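Local coordinates for dual specificity protein phosphatase 8 (PDB 4JMK) that probably dephosphorylates phosphotyrosine, phosphoserine and phosphothreonine in proteins and restrains mitogen-activated protein kinases, this chain being its catalytic domain, at residues Q15-V18 against D22-T25; V53-N56 against C60-L63; F73-K78 against I100-K105. The protein carries 1 engineered substitution. All coordinates share one frame; numbering follows the deposited sequence.

Interaction 1. Residues Q15-V18 against D22-T25; sequences QKDV and DLMT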
loop_
_atom_site.group_PDB
_atom_site.type_symbol
_atom_site.label_atom_id
_atom_site.label_comp_id
_atom_site.label_asym_id
_atom_site.label_seq_id
_atom_site.Cartn_x
_atom_site.Cartn_y
_atom_site.Cartn_z
ATOM N N GLN A 15 0.430 -12.782 -1.046
ATOM C CA GLN A 15 1.014 -13.620 -0.003
ATOM C C GLN A 15 2.060 -14.570 -0.590
ATOM O O GLN A 15 3.144 -14.738 -0.025
ATOM C CB GLN A 15 -0.073 -14.422 0.736
ATOM C CG GLN A 15 0.516 -15.469 1.690
ATOM C CD GLN A 15 -0.542 -16.161 2.520
ATOM O OE1 GLN A 15 -1.307 -15.512 3.233
ATOM N NE2 GLN A 15 -0.596 -17.482 2.426
ATOM N N LYS A 16 1.748 -15.183 -1.732
ATOM C CA LYS A 16 2.711 -16.075 -2.376
ATOM C C LYS A 16 4.010 -15.367 -2.751
ATOM O O LYS A 16 5.074 -15.959 -2.631
ATOM C CB LYS A 16 2.113 -16.774 -3.604
ATOM C CG LYS A 16 0.992 -17.754 -3.270
ATOM C CD LYS A 16 0.700 -18.707 -4.429
ATOM C CE LYS A 16 -0.659 -19.393 -4.258
ATOM N NZ LYS A 16 -0.890 -20.470 -5.269
ATOM N N ASP A 17 3.924 -14.121 -3.222
ATOM C CA ASP A 17 5.123 -13.318 -3.484
ATOM C C ASP A 17 5.981 -13.118 -2.230
ATOM O O ASP A 17 7.184 -13.408 -2.235
ATOM C CB ASP A 17 4.750 -11.935 -4.040
ATOM C CG ASP A 17 4.155 -11.996 -5.428
ATOM O OD1 ASP A 17 4.497 -12.932 -6.179
ATOM O OD2 ASP A 17 3.352 -11.097 -5.771
ATOM N N VAL A 18 5.370 -12.615 -1.162
ATOM C CA VAL A 18 6.127 -12.173 0.010
ATOM C C VAL A 18 6.759 -13.351 0.765
ATOM O O VAL A 18 7.749 -13.181 1.480
ATOM C CB VAL A 18 5.250 -11.322 0.967
ATOM C CG1 VAL A 18 4.328 -12.217 1.797
ATOM C CG2 VAL A 18 6.116 -10.469 1.884
ATOM N N ASP A 22 13.403 -16.529 -2.152
ATOM C CA ASP A 22 14.282 -16.249 -3.279
ATOM C C ASP A 22 13.867 -15.001 -4.034
ATOM O O ASP A 22 14.712 -14.198 -4.408
ATOM C CB ASP A 22 14.341 -17.445 -4.223
ATOM C CG ASP A 22 14.992 -18.651 -3.580
ATOM O OD1 ASP A 22 15.700 -18.465 -2.560
ATOM O OD2 ASP A 22 14.785 -19.771 -4.094
ATOM N N LEU A 23 12.569 -14.834 -4.262
ATOM C CA LEU A 23 12.082 -13.653 -4.963
ATOM C C LEU A 23 12.383 -12.394 -4.156
ATOM O O LEU A 23 12.834 -11.376 -4.700
ATOM C CB LEU A 23 10.580 -13.768 -5.184
ATOM C CG LEU A 23 9.918 -12.626 -5.945
ATOM C CD1 LEU A 23 10.411 -12.594 -7.393
ATOM C CD2 LEU A 23 8.396 -12.758 -5.873
ATOM N N MET A 24 12.117 -12.464 -2.854
ATOM C CA MET A 24 12.374 -11.333 -1.971
ATOM C C MET A 24 13.865 -11.004 -1.891
ATOM O O MET A 24 14.246 -9.836 -1.964
ATOM C CB MET A 24 11.795 -11.600 -0.576
ATOM C CG MET A 24 10.280 -11.704 -0.566
ATOM S SD MET A 24 9.487 -10.077 -0.676
ATOM C CE MET A 24 9.911 -9.475 0.976
ATOM N N THR A 25 14.714 -12.021 -1.752
ATOM C CA THR A 25 16.156 -11.759 -1.665
ATOM C C THR A 25 16.715 -11.300 -3.009
ATOM O O THR A 25 17.590 -10.435 -3.061
ATOM C CB THR A 25 16.948 -12.988 -1.174
ATOM O OG1 THR A 25 16.736 -14.082 -2.073
ATOM C CG2 THR A 25 16.488 -13.402 0.211
#

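Interaction 2. Residues V53-N56 against C60-L63; sequences VPIN and CEKL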
loop_
_atom_site.group_PDB
_atom_site.type_symbol
_atom_site.label_atom_id
_atom_site.label_comp_id
_atom_site.label_asym_id
_atom_site.label_seq_id
_atom_site.Cartn_x
_atom_site.Cartn_y
_atom_site.Cartn_z
ATOM N N VAL A 53 -1.319 -4.076 8.816
ATOM C CA VAL A 53 -2.605 -3.369 8.823
ATOM C C VAL A 53 -3.680 -4.447 8.916
ATOM O O VAL A 53 -4.006 -5.097 7.915
ATOM C CB VAL A 53 -2.816 -2.539 7.550
ATOM C CG1 VAL A 53 -4.198 -1.861 7.574
ATOM C CG2 VAL A 53 -1.729 -1.504 7.429
ATOM N N PRO A 54 -4.201 -4.669 10.132
ATOM C CA PRO A 54 -5.027 -5.840 10.434
ATOM C C PRO A 54 -6.457 -5.702 9.916
ATOM O O PRO A 54 -7.379 -5.451 10.693
ATOM C CB PRO A 54 -4.997 -5.891 11.968
ATOM C CG PRO A 54 -4.872 -4.457 12.381
ATOM C CD PRO A 54 -4.023 -3.795 11.309
ATOM N N ILE A 55 -6.640 -5.879 8.611
ATOM C CA ILE A 55 -7.966 -5.722 8.012
ATOM C C ILE A 55 -8.366 -6.897 7.118
ATOM O O ILE A 55 -7.523 -7.509 6.458
ATOM C CB ILE A 55 -8.057 -4.418 7.187
ATOM C CG1 ILE A 55 -7.015 -4.419 6.059
ATOM C CG2 ILE A 55 -7.879 -3.205 8.089
ATOM C CD1 ILE A 55 -7.083 -3.208 5.140
ATOM N N ASN A 56 -9.666 -7.185 7.096
ATOM C CA ASN A 56 -10.252 -8.204 6.232
ATOM C C ASN A 56 -10.698 -7.583 4.901
ATOM O O ASN A 56 -10.943 -6.381 4.839
ATOM C CB ASN A 56 -11.454 -8.820 6.964
ATOM C CG ASN A 56 -11.986 -10.071 6.289
ATOM O OD1 ASN A 56 -13.132 -10.107 5.834
ATOM N ND2 ASN A 56 -11.159 -11.106 6.226
ATOM N N CYS A 60 -17.449 -3.850 4.626
ATOM C CA CYS A 60 -17.637 -3.070 5.845
ATOM C C CYS A 60 -16.338 -2.783 6.588
ATOM O O CYS A 60 -16.336 -2.015 7.553
ATOM C CB CYS A 60 -18.630 -3.775 6.774
ATOM S SG CYS A 60 -20.179 -4.206 5.970
ATOM N N GLU A 61 -15.240 -3.393 6.152
ATOM C CA GLU A 61 -13.965 -3.175 6.814
ATOM C C GLU A 61 -13.497 -1.743 6.593
ATOM O O GLU A 61 -13.804 -1.094 5.587
ATOM C CB GLU A 61 -12.909 -4.168 6.331
ATOM C CG GLU A 61 -11.562 -4.042 7.020
ATOM C CD GLU A 61 -11.577 -4.536 8.455
ATOM O OE1 GLU A 61 -11.291 -5.730 8.664
ATOM O OE2 GLU A 61 -11.860 -3.737 9.373
ATOM N N LYS A 62 -12.731 -1.255 7.550
ATOM C CA LYS A 62 -12.392 0.143 7.576
ATOM C C LYS A 62 -10.856 0.342 7.485
ATOM O O LYS A 62 -10.088 -0.114 8.350
ATOM C CB LYS A 62 -13.044 0.729 8.827
ATOM C CG LYS A 62 -13.390 2.190 8.757
ATOM C CD LYS A 62 -13.048 2.822 10.103
ATOM C CE LYS A 62 -11.747 2.221 10.642
ATOM N NZ LYS A 62 -10.658 2.108 9.611
ATOM N N LEU A 63 -10.409 0.991 6.416
ATOM C CA LEU A 63 -8.987 1.109 6.095
ATOM C C LEU A 63 -8.503 2.543 6.370
ATOM O O LEU A 63 -7.308 2.785 6.541
ATOM C CB LEU A 63 -8.792 0.763 4.610
ATOM C CG LEU A 63 -7.454 0.955 3.893
ATOM C CD1 LEU A 63 -6.316 0.293 4.645
ATOM C CD2 LEU A 63 -7.532 0.414 2.464
HETATM O O HOH W 1 -10.000 -6.898 10.969
#

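Interaction 3. Residues F73-K78 against I100-K105; sequences FIDKAK and IAYIMK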
loop_
_atom_site.group_PDB
_atom_site.type_symbol
_atom_site.label_atom_id
_atom_site.label_comp_id
_atom_site.label_asym_id
_atom_site.label_seq_id
_atom_site.Cartn_x
_atom_site.Cartn_y
_atom_site.Cartn_z
ATOM N N PHE A 73 5.174 4.463 7.049
ATOM C CA PHE A 73 6.007 3.263 6.977
ATOM C C PHE A 73 6.730 3.171 5.634
ATOM O O PHE A 73 7.938 2.883 5.577
ATOM C CB PHE A 73 5.140 2.017 7.201
ATOM C CG PHE A 73 5.917 0.711 7.207
ATOM C CD1 PHE A 73 6.730 0.367 8.288
ATOM C CD2 PHE A 73 5.818 -0.171 6.138
ATOM C CE1 PHE A 73 7.440 -0.840 8.296
ATOM C CE2 PHE A 73 6.524 -1.374 6.130
ATOM C CZ PHE A 73 7.337 -1.717 7.223
ATOM N N ILE A 74 5.991 3.389 4.548
ATOM C CA ILE A 74 6.585 3.337 3.213
ATOM C C ILE A 74 7.658 4.410 3.081
ATOM O O ILE A 74 8.729 4.152 2.514
ATOM C CB ILE A 74 5.514 3.483 2.098
ATOM C CG1 ILE A 74 4.595 2.248 2.088
ATOM C CG2 ILE A 74 6.171 3.700 0.713
ATOM C CD1 ILE A 74 3.310 2.453 1.305
ATOM N N ASP A 75 7.400 5.599 3.626
ATOM C CA ASP A 75 8.425 6.651 3.595
ATOM C C ASP A 75 9.638 6.358 4.494
ATOM O O ASP A 75 10.742 6.853 4.234
ATOM C CB ASP A 75 7.807 8.015 3.914
ATOM C CG ASP A 75 6.992 8.559 2.751
ATOM O OD1 ASP A 75 7.378 8.295 1.587
ATOM O OD2 ASP A 75 5.977 9.247 2.997
ATOM N N LYS A 76 9.455 5.562 5.546
ATOM C CA LYS A 76 10.617 5.166 6.347
ATOM C C LYS A 76 11.573 4.324 5.506
ATOM O O LYS A 76 12.793 4.488 5.589
ATOM C CB LYS A 76 10.211 4.387 7.593
ATOM C CG LYS A 76 9.544 5.219 8.663
ATOM C CD LYS A 76 9.326 4.367 9.921
ATOM C CE LYS A 76 8.508 5.087 10.984
ATOM N NZ LYS A 76 8.173 4.177 12.137
ATOM N N ALA A 77 11.017 3.424 4.696
ATOM C CA ALA A 77 11.823 2.638 3.760
ATOM C C ALA A 77 12.523 3.547 2.747
ATOM O O ALA A 77 13.731 3.424 2.515
ATOM C CB ALA A 77 10.958 1.587 3.044
ATOM N N LYS A 78 11.760 4.466 2.159
ATOM C CA LYS A 78 12.289 5.434 1.197
ATOM C C LYS A 78 13.469 6.231 1.780
ATOM O O LYS A 78 14.477 6.438 1.108
ATOM C CB LYS A 78 11.167 6.385 0.760
ATOM C CG LYS A 78 11.440 7.178 -0.522
ATOM C CD LYS A 78 10.408 8.274 -0.707
ATOM C CE LYS A 78 10.603 9.017 -2.030
ATOM N NZ LYS A 78 11.947 9.672 -2.155
ATOM N N ILE A 100 -2.393 2.878 -3.817
ATOM C CA ILE A 100 -3.069 4.002 -4.487
ATOM C C ILE A 100 -3.055 5.230 -3.596
ATOM O O ILE A 100 -2.728 6.320 -4.058
ATOM C CB ILE A 100 -4.522 3.650 -4.912
ATOM C CG1 ILE A 100 -4.483 2.544 -5.970
ATOM C CG2 ILE A 100 -5.231 4.883 -5.491
ATOM C CD1 ILE A 100 -5.806 1.806 -6.173
ATOM N N ALA A 101 -3.402 5.065 -2.322
ATOM C CA ALA A 101 -3.365 6.194 -1.388
ATOM C C ALA A 101 -1.962 6.803 -1.278
ATOM O O ALA A 101 -1.809 8.022 -1.162
ATOM C CB ALA A 101 -3.878 5.766 -0.010
ATOM N N TYR A 102 -0.932 5.961 -1.296
ATOM C CA TYR A 102 0.429 6.471 -1.188
ATOM C C TYR A 102 0.764 7.400 -2.354
ATOM O O TYR A 102 1.390 8.452 -2.174
ATOM C CB TYR A 102 1.446 5.323 -1.128
ATOM C CG TYR A 102 2.859 5.844 -1.037
ATOM C CD1 TYR A 102 3.398 6.234 0.185
ATOM C CD2 TYR A 102 3.646 5.978 -2.174
ATOM C CE1 TYR A 102 4.697 6.741 0.265
ATOM C CE2 TYR A 102 4.941 6.479 -2.101
ATOM C CZ TYR A 102 5.452 6.853 -0.879
ATOM O OH TYR A 102 6.731 7.352 -0.804
ATOM N N ILE A 103 0.357 7.006 -3.553
ATOM C CA ILE A 103 0.624 7.816 -4.733
ATOM C C ILE A 103 -0.175 9.100 -4.684
ATOM O O ILE A 103 0.334 10.174 -5.025
ATOM C CB ILE A 103 0.339 7.021 -6.013
ATOM C CG1 ILE A 103 1.386 5.916 -6.142
ATOM C CG2 ILE A 103 0.393 7.899 -7.244
ATOM C CD1 ILE A 103 1.007 4.888 -7.124
ATOM N N MET A 104 -1.422 8.999 -4.233
ATOM C CA MET A 104 -2.260 10.192 -4.077
ATOM C C MET A 104 -1.605 11.254 -3.196
ATOM O O MET A 104 -1.486 12.415 -3.574
ATOM C CB MET A 104 -3.583 9.809 -3.427
ATOM C CG MET A 104 -4.570 9.155 -4.342
ATOM S SD MET A 104 -6.004 8.560 -3.420
ATOM C CE MET A 104 -6.692 10.134 -2.960
ATOM N N LYS A 105 -1.198 10.847 -2.005
ATOM C CA LYS A 105 -0.625 11.774 -1.049
ATOM C C LYS A 105 0.738 12.277 -1.504
ATOM O O LYS A 105 1.030 13.460 -1.370
ATOM C CB LYS A 105 -0.509 11.108 0.316
ATOM C CG LYS A 105 -0.098 12.063 1.436
ATOM C CD LYS A 105 -0.142 11.360 2.788
ATOM C CE LYS A 105 0.367 12.243 3.895
ATOM N NZ LYS A 105 -0.259 13.568 3.819
#

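Interaction 1. Residues Q15-V18 against D22-T25
Met24 and Leu23 of the second short helix pack against Asp17 and Val18 of the first, without a hydrogen bond between them. The apolar part of the contact belongs to Val18 and Met24, whose side chains run side by side in the same direction. CG2 of Val18 meets the terminal CE of Met24 at 4.0 Å; the methionine reaches it because its chain bends at both chi2 and chi3 (-77° and -71°). Behind them lies the sheet, where both side chains touch Val32 and Ile85.

Methyl and methylene groups also rest on polar atoms. CG of Met24 sits 3.6 Å from Val18 O, a buried carbonyl with no hydrogen-bonding partner in the model. Leu23 brings only CD2 to the contact, 3.9 Å from both Asp17 O and Asp17 OD1. The other carboxylate oxygen of Asp17, OD2, turns back to the backbone N of Ser14, which ties the aspartate to the start of its own helix.

Together the two helices form the connection of a beta-alpha-beta crossover from strand 10-13 to strand 29-34, skipping over strand 83-87, in the alpha/beta fold of protein-tyrosine phosphatases.

Interaction 2. Residues V53-N56 against C60-L63
Glu61 reaches across to Ile55 and Asn56 and takes the backbone N-H of Asn56 with its carboxylate. The bond from Asn56 N to Glu61 OE1 is 2.7 Å long and nearly straight, with an N-H...O angle of 176°; the donor meets OE1 on the anti side, somewhat out of the carboxylate plane. The shape of the glutamate explains this reach: CG leaves anti to the backbone N, and a bend at chi2 (72°) turns the carboxylate back alongside the chain. There OE2 uses its anti lone pair to accept the N-H of Lys62, at 3.2 Å from Lys62 N. Both carboxylate oxygens therefore hold backbone groups, one from each segment, and the rotation of the group is constrained. A water 3.0 Å from Pro54 O and 2.9 Å from Glu61 OE1 could bridge them, though it has more acceptors in reach than protons to give.

The aliphatic part of Glu61 is packed as well. Its CG lies 3.5 Å from Ile55 CB, the two side chains crossing at a slant. Ile55 places CG1 between its backbone N and carbonyl carbon (chi1 60°), and the extended chain beyond sends CD1 to Leu63 CD1 at 3.6 Å. The same leucine methyl meets CG1 of Val53 more loosely, at 4.2 Å, while Ile55 CG2 faces the carbonyl oxygen of Lys62. Leu63 in turn rests on Thr97 and Ile98 of helix 94-107.

Ile55 O accepts a bond from Arg94, the arginine of the phosphatase signature loop. Within the connection from strand 50-52 to helix 67-79, the contact draws together the two sides of a short loop, which by position probably corresponds to the general-acid loop of dual specificity phosphatases, beside the phosphate-binding loop.

Interaction 3. Residues F73-K78 against I100-K105
The hydroxyl of Tyr102 is held by two residues: it donates to Asp75 OD1, with Tyr102 OH and Asp75 OD1 2.7 Å apart, and is also hydrogen-bonded to His9 NE2, near the start of the chain. OD1 receives the bond on its syn side, from a position tilted out of the carboxylate plane. The aspartate comes to the edge of the ring, its carboxylate turned 55° against the ring plane, and OD1 also lies 3.4 Å from Tyr102 CE1.

Ile74, one residue earlier, covers a face of the same ring. Its CG2, anti to the backbone N, sits 3.7 Å from the Tyr102 ring centroid and 24° off the normal, a CH-pi contact displaced toward the rim; the closest ring atom is Tyr102 CE1, 3.4 Å from Ile74 CG2. The other branch extends along the ring and brings Ile74 CD1 to 3.9 Å from Tyr102 CD1. Lys78, a turn further on, adds a lesser contact, its chain crossing the tyrosine at about a right angle with CD near the hydroxyl.

Here one long aromatic side chain bridges two helical segments whose axes come no closer than 11.9 Å and cross at -70°. Ile74 also packs on Val84 and Val86 of strand 83-87, so the contact ties helix 94-107 to helix 67-79 where the latter lies on the phosphatase sheet.

Along the chain the three contacts follow in series, each closing before the next opens, and all lie in the catalytic domain. The centre of interaction 1 is about 23 Å from that of interaction 2 and about 20 Å from that of interaction 3; the centres of interactions 2 and 3 are about 18 Å apart. Strand 83-87 relates interactions 1 and 3: the first packs on Ile85 and His87, the other on the alternating Val84 and Val86, which places them on opposite faces of the sheet. Helix 94-107 relates 2 and 3, carrying Arg94 and Tyr102. Interactions 1 and 2 lie near Ser88, the engineered residue at the predicted phosphocysteine position, whereas interaction 3 is packing away from it.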